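Local coordinates for putative ABC transporter amino acid-binding protein (Sinorhizobium meliloti, PDB 2Q88), which binds the compatible solutes ectoine and hydroxyectoine as the substrate-binding component of an ABC transporter, probably delivering them for uptake in osmoprotection, at residues 35-40 and 95-100; 63-68 and 84-89. All blocks are in the same frame, centred on the assembly; numbering follows the deposited sequence.

Contact 1. Residues 35-40 and 95-100; sequences SGAAPD and PILCDA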
loop_
_atom_site.group_PDB
_atom_site.type_symbol
_atom_site.label_atom_id
_atom_site.label_comp_id
_atom_site.label_asym_id
_atom_site.label_seq_id
_atom_site.Cartn_x
_atom_site.Cartn_y
_atom_site.Cartn_z
ATOM N N SER A 35 6.726 11.908 -2.070
ATOM C CA SER A 35 7.505 10.967 -2.845
ATOM C C SER A 35 7.162 9.554 -2.371
ATOM O O SER A 35 6.058 9.316 -1.875
ATOM C CB SER A 35 9.002 11.246 -2.686
ATOM O OG SER A 35 9.379 11.135 -1.333
ATOM N N GLY A 36 8.106 8.632 -2.514
ATOM C CA GLY A 36 7.806 7.212 -2.391
ATOM C C GLY A 36 7.464 6.693 -3.771
ATOM O O GLY A 36 7.211 7.477 -4.691
ATOM N N ALA A 37 7.475 5.373 -3.921
ATOM C CA ALA A 37 7.343 4.728 -5.217
ATOM C C ALA A 37 6.001 4.950 -5.895
ATOM O O ALA A 37 5.941 5.154 -7.105
ATOM C CB ALA A 37 7.645 3.238 -5.102
ATOM N N ALA A 38 4.923 4.918 -5.120
ATOM C CA ALA A 38 3.597 5.032 -5.708
ATOM C C ALA A 38 3.307 6.456 -6.228
ATOM O O ALA A 38 2.911 6.594 -7.391
ATOM C CB ALA A 38 2.524 4.532 -4.742
ATOM N N PRO A 39 3.527 7.497 -5.414
ATOM C CA PRO A 39 3.412 8.878 -5.902
ATOM C C PRO A 39 4.429 9.251 -6.989
ATOM O O PRO A 39 4.114 10.077 -7.842
ATOM C CB PRO A 39 3.651 9.712 -4.647
ATOM C CG PRO A 39 3.294 8.778 -3.523
ATOM C CD PRO A 39 3.865 7.469 -3.976
ATOM N N ASP A 40 5.623 8.662 -6.973
ATOM C CA ASP A 40 6.615 8.969 -8.017
ATOM C C ASP A 40 6.162 8.454 -9.386
ATOM O O ASP A 40 6.267 9.156 -10.393
ATOM C CB ASP A 40 8.002 8.408 -7.679
ATOM C CG ASP A 40 8.828 9.327 -6.764
ATOM O OD1 ASP A 40 8.323 10.342 -6.230
ATOM O OD2 ASP A 40 10.025 9.091 -6.505
ATOM N N PRO A 95 -0.721 -3.792 -12.533
ATOM C CA PRO A 95 0.094 -3.844 -11.319
ATOM C C PRO A 95 1.318 -2.946 -11.352
ATOM O O PRO A 95 1.911 -2.730 -12.408
ATOM C CB PRO A 95 0.526 -5.310 -11.223
ATOM C CG PRO A 95 -0.337 -6.061 -12.162
ATOM C CD PRO A 95 -0.759 -5.093 -13.222
ATOM N N ILE A 96 1.681 -2.425 -10.183
ATOM C CA ILE A 96 2.818 -1.517 -10.055
ATOM C C ILE A 96 3.780 -1.957 -8.959
ATOM O O ILE A 96 4.934 -2.301 -9.251
ATOM C CB ILE A 96 2.337 -0.052 -9.804
ATOM C CG1 ILE A 96 1.487 0.440 -10.982
ATOM C CG2 ILE A 96 3.546 0.870 -9.587
ATOM C CD1 ILE A 96 0.794 1.790 -10.786
ATOM N N LEU A 97 3.316 -1.928 -7.706
ATOM C CA LEU A 97 4.159 -2.234 -6.536
ATOM C C LEU A 97 3.763 -3.542 -5.865
ATOM O O LEU A 97 2.654 -3.679 -5.345
ATOM C CB LEU A 97 4.102 -1.112 -5.504
ATOM C CG LEU A 97 4.408 0.320 -5.967
ATOM C CD1 LEU A 97 4.456 1.226 -4.748
ATOM C CD2 LEU A 97 5.749 0.378 -6.689
ATOM N N CYS A 98 4.689 -4.487 -5.873
ATOM C CA CYS A 98 4.466 -5.825 -5.329
ATOM C C CYS A 98 5.252 -6.013 -4.042
ATOM O O CYS A 98 6.379 -5.550 -3.940
ATOM C CB CYS A 98 4.895 -6.871 -6.359
ATOM S SG CYS A 98 3.920 -6.817 -7.875
ATOM N N ASP A 99 4.654 -6.675 -3.052
ATOM C CA ASP A 99 5.372 -6.985 -1.814
ATOM C C ASP A 99 4.714 -8.091 -1.006
ATOM O O ASP A 99 3.506 -8.332 -1.112
ATOM C CB ASP A 99 5.531 -5.741 -0.927
ATOM C CG ASP A 99 6.830 -5.767 -0.110
ATOM O OD1 ASP A 99 7.700 -6.630 -0.362
ATOM O OD2 ASP A 99 7.083 -4.964 0.801
ATOM N N ALA A 100 5.536 -8.747 -0.194
ATOM C CA ALA A 100 5.081 -9.729 0.774
ATOM C C ALA A 100 4.800 -9.009 2.100
ATOM O O ALA A 100 5.111 -7.827 2.243
ATOM C CB ALA A 100 6.150 -10.779 0.954
#
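Leu97 N is held by Asp203 OD1, while the side chain of Leu97 packs on Ala37 and Ala38. This is the start of helix 37-48 in one lobe of a two-lobed, family 3 solute-binding fold, packed against the residues that lead into strand 98-106, a connection towards the second lobe. Gly36 is the N-cap residue; its positive phi would force a side chain against the preceding carbonyl oxygen, and its own O accepts the bond from Asp40 N at 3.0 Å that closes the first helical turn. Tyr238 OH hydrogen-bonds both Gly36 N and Asp40 OD2.

No hydrogen bond joins the two segments. Leu97 instead presents the end of its side chain to the helix, with CG anti to its carbonyl carbon (chi1 -53°), and all three touching residues are buried. Ile235 of helix 230-235 also touches Leu97. The leucine fork divides unequally: CD2 meets Ala37 CB at 3.8 Å, whereas CD1 is shared, lying beside the methyl groups of both alanines. The closest approach is to the backbone, where Leu97 CD1 lies 3.7 Å from Ala38 N.

Contact 2. Residues 63-68 and 84-89; sequences AMIPGL and PERCAA. With 4CS ((4S)-2-methyl-1,4,5,6-tetrahydropyrimidine-4-carboxylic acid), chain F.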
loop_
_atom_site.group_PDB
_atom_site.type_symbol
_atom_site.label_atom_id
_atom_site.label_comp_id
_atom_site.label_asym_id
_atom_site.label_seq_id
_atom_site.Cartn_x
_atom_site.Cartn_y
_atom_site.Cartn_z
ATOM N N ALA A 63 -10.030 4.642 4.885
ATOM C CA ALA A 63 -10.763 5.805 4.376
ATOM C C ALA A 63 -10.607 6.039 2.867
ATOM O O ALA A 63 -11.303 6.882 2.293
ATOM C CB ALA A 63 -10.356 7.070 5.157
ATOM N N MET A 64 -9.705 5.306 2.222
ATOM C CA MET A 64 -9.311 5.627 0.855
ATOM C C MET A 64 -10.380 5.352 -0.191
ATOM O O MET A 64 -10.782 6.256 -0.940
ATOM C CB MET A 64 -7.993 4.939 0.501
ATOM C CG MET A 64 -6.812 5.547 1.241
ATOM S SD MET A 64 -5.317 4.655 0.875
ATOM C CE MET A 64 -4.143 5.474 1.956
ATOM N N ILE A 65 -10.835 4.107 -0.247
ATOM C CA ILE A 65 -11.902 3.752 -1.195
ATOM C C ILE A 65 -13.170 4.601 -0.980
ATOM O O ILE A 65 -13.698 5.149 -1.955
ATOM C CB ILE A 65 -12.156 2.217 -1.225
ATOM C CG1 ILE A 65 -10.906 1.510 -1.785
ATOM C CG2 ILE A 65 -13.393 1.888 -2.068
ATOM C CD1 ILE A 65 -10.954 -0.025 -1.786
ATOM N N PRO A 66 -13.670 4.717 0.259
ATOM C CA PRO A 66 -14.797 5.609 0.531
ATOM C C PRO A 66 -14.643 7.030 -0.031
ATOM O O PRO A 66 -15.577 7.539 -0.646
ATOM C CB PRO A 66 -14.863 5.623 2.063
ATOM C CG PRO A 66 -14.390 4.251 2.455
ATOM C CD PRO A 66 -13.281 3.960 1.472
ATOM N N GLY A 67 -13.489 7.663 0.187
ATOM C CA GLY A 67 -13.240 9.022 -0.306
ATOM C C GLY A 67 -13.155 9.084 -1.825
ATOM O O GLY A 67 -13.590 10.058 -2.446
ATOM N N LEU A 68 -12.593 8.039 -2.420
ATOM C CA LEU A 68 -12.520 7.919 -3.872
ATOM C C LEU A 68 -13.934 7.818 -4.462
ATOM O O LEU A 68 -14.299 8.575 -5.363
ATOM C CB LEU A 68 -11.665 6.703 -4.262
ATOM C CG LEU A 68 -11.423 6.474 -5.755
ATOM C CD1 LEU A 68 -10.552 7.559 -6.349
ATOM C CD2 LEU A 68 -10.836 5.088 -6.011
ATOM N N PRO A 84 -10.016 -9.072 -4.720
ATOM C CA PRO A 84 -11.356 -9.188 -5.307
ATOM C C PRO A 84 -12.335 -8.120 -4.792
ATOM O O PRO A 84 -12.891 -7.377 -5.593
ATOM C CB PRO A 84 -11.779 -10.594 -4.895
ATOM C CG PRO A 84 -10.479 -11.366 -4.926
ATOM C CD PRO A 84 -9.440 -10.391 -4.387
ATOM N N GLU A 85 -12.488 -8.012 -3.468
ATOM C CA GLU A 85 -13.374 -7.016 -2.831
ATOM C C GLU A 85 -13.088 -5.574 -3.208
ATOM O O GLU A 85 -14.009 -4.785 -3.403
ATOM C CB GLU A 85 -13.337 -7.127 -1.305
ATOM C CG GLU A 85 -11.993 -7.570 -0.748
ATOM C CD GLU A 85 -11.894 -9.082 -0.689
ATOM O OE1 GLU A 85 -11.164 -9.668 -1.510
ATOM O OE2 GLU A 85 -12.571 -9.686 0.175
ATOM N N ARG A 86 -11.802 -5.227 -3.273
ATOM C CA ARG A 86 -11.399 -3.883 -3.650
ATOM C C ARG A 86 -11.590 -3.671 -5.142
ATOM O O ARG A 86 -12.017 -2.607 -5.564
ATOM C CB ARG A 86 -9.941 -3.635 -3.281
ATOM C CG ARG A 86 -9.647 -3.690 -1.793
ATOM C CD ARG A 86 -8.166 -3.451 -1.484
ATOM N NE ARG A 86 -7.927 -3.360 -0.050
ATOM C CZ ARG A 86 -6.737 -3.189 0.507
ATOM N NH1 ARG A 86 -5.642 -3.106 -0.243
ATOM N NH2 ARG A 86 -6.641 -3.101 1.834
ATOM N N CYS A 87 -11.261 -4.695 -5.928
ATOM C CA CYS A 87 -11.422 -4.662 -7.382
ATOM C C CYS A 87 -12.870 -4.405 -7.807
ATOM O O CYS A 87 -13.110 -3.783 -8.841
ATOM C CB CYS A 87 -10.894 -5.959 -8.002
ATOM S SG CYS A 87 -9.109 -6.131 -7.770
ATOM N N ALA A 88 -13.818 -4.856 -6.991
ATOM C CA ALA A 88 -15.242 -4.637 -7.246
ATOM C C ALA A 88 -15.689 -3.195 -6.988
ATOM O O ALA A 88 -16.724 -2.773 -7.497
ATOM C CB ALA A 88 -16.070 -5.598 -6.416
ATOM N N ALA A 89 -14.911 -2.452 -6.197
ATOM C CA ALA A 89 -15.288 -1.108 -5.729
ATOM C C ALA A 89 -14.621 0.017 -6.514
ATOM O O ALA A 89 -15.125 1.138 -6.541
ATOM C CB ALA A 89 -14.966 -0.956 -4.242
HETATM O O 4CS F . -4.058 -2.714 2.724
HETATM C C 4CS F . -3.073 -2.453 2.034
HETATM O OXT 4CS F . -3.200 -2.277 0.816
HETATM C CA 4CS F . -1.693 -2.377 2.674
HETATM C CB 4CS F . -1.702 -1.709 4.035
HETATM C CAD 4CS F . -0.287 -1.718 4.622
HETATM N NAG 4CS F . 0.650 -1.072 3.667
HETATM C CAI 4CS F . 0.404 -1.082 2.285
HETATM C CAA 4CS F . 1.379 -0.393 1.315
HETATM N N 4CS F . -0.750 -1.690 1.772
#
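Ile65 meets the extended side chain of Arg86 almost at a right angle, the methyl end of one set against the aliphatic root of the other. Ile65 CD1 does the touching, 3.9 Å from Arg86 CG and nearly as close to CB. With CG1 anti to the carbonyl carbon (chi1 -65°) and CD1 continuing in an extended chain, Ile65 reaches toward the other helix, while its other branch turns to the alanine one turn further along: CG2 lies 3.9 Å from Ala89 CB. Ala89 follows Arg86 by three residues, and Ala89 N bonds Arg86 O at 3.0 Å.

Beyond this apolar root, Arg86 runs straight from CG to NE and enters the ectoine pocket. In the family 3 solute-binding fold an arginine commonly clasps the substrate carboxylate, and Arg86 does so here with both terminal nitrogens. NH2 donates to ectoine O at 2.8 Å, with an N-H...O angle of 170° and the oxygen at the edge of the guanidinium, in its plane. NH1 donates to OXT, also at 2.8 Å, with an angle of 164°. A second bond from NH1 to Phe81 O, and a weak one from NH2 to Gly132 O, further fix the rotation of the group. A methionine in place of Arg86 would probably leave the ectoine carboxylate without its charged mate and Phe81 O without this donor. The ligand is bound as well by Thr134 N, Phe81 N and Glu22 OE2. On the far side of the 84-87 helix, Cys87 points away from Ile65 and is disulfide-bonded through SG to Cys254.

From the N terminus, the chain passes residues 35-40 at the start of helix 37-48, runs through strand 53-58 and reaches helix 64-69. After strand 75-76 and the pocket residues Ala78 to Phe81 it turns into helix 84-87, where contact 2 closes a short loop of 15 residues. Strand 91-92 follows, and residues 95-100 then close the much longer loop of contact 1, which encloses contact 2 without crossing it. The two contacts do not touch; their centres are 18 Å apart. Contact 2 ties two short helices beside the pocket, whereas contact 1 joins helix 37-48 to the chain entering strand 98-106.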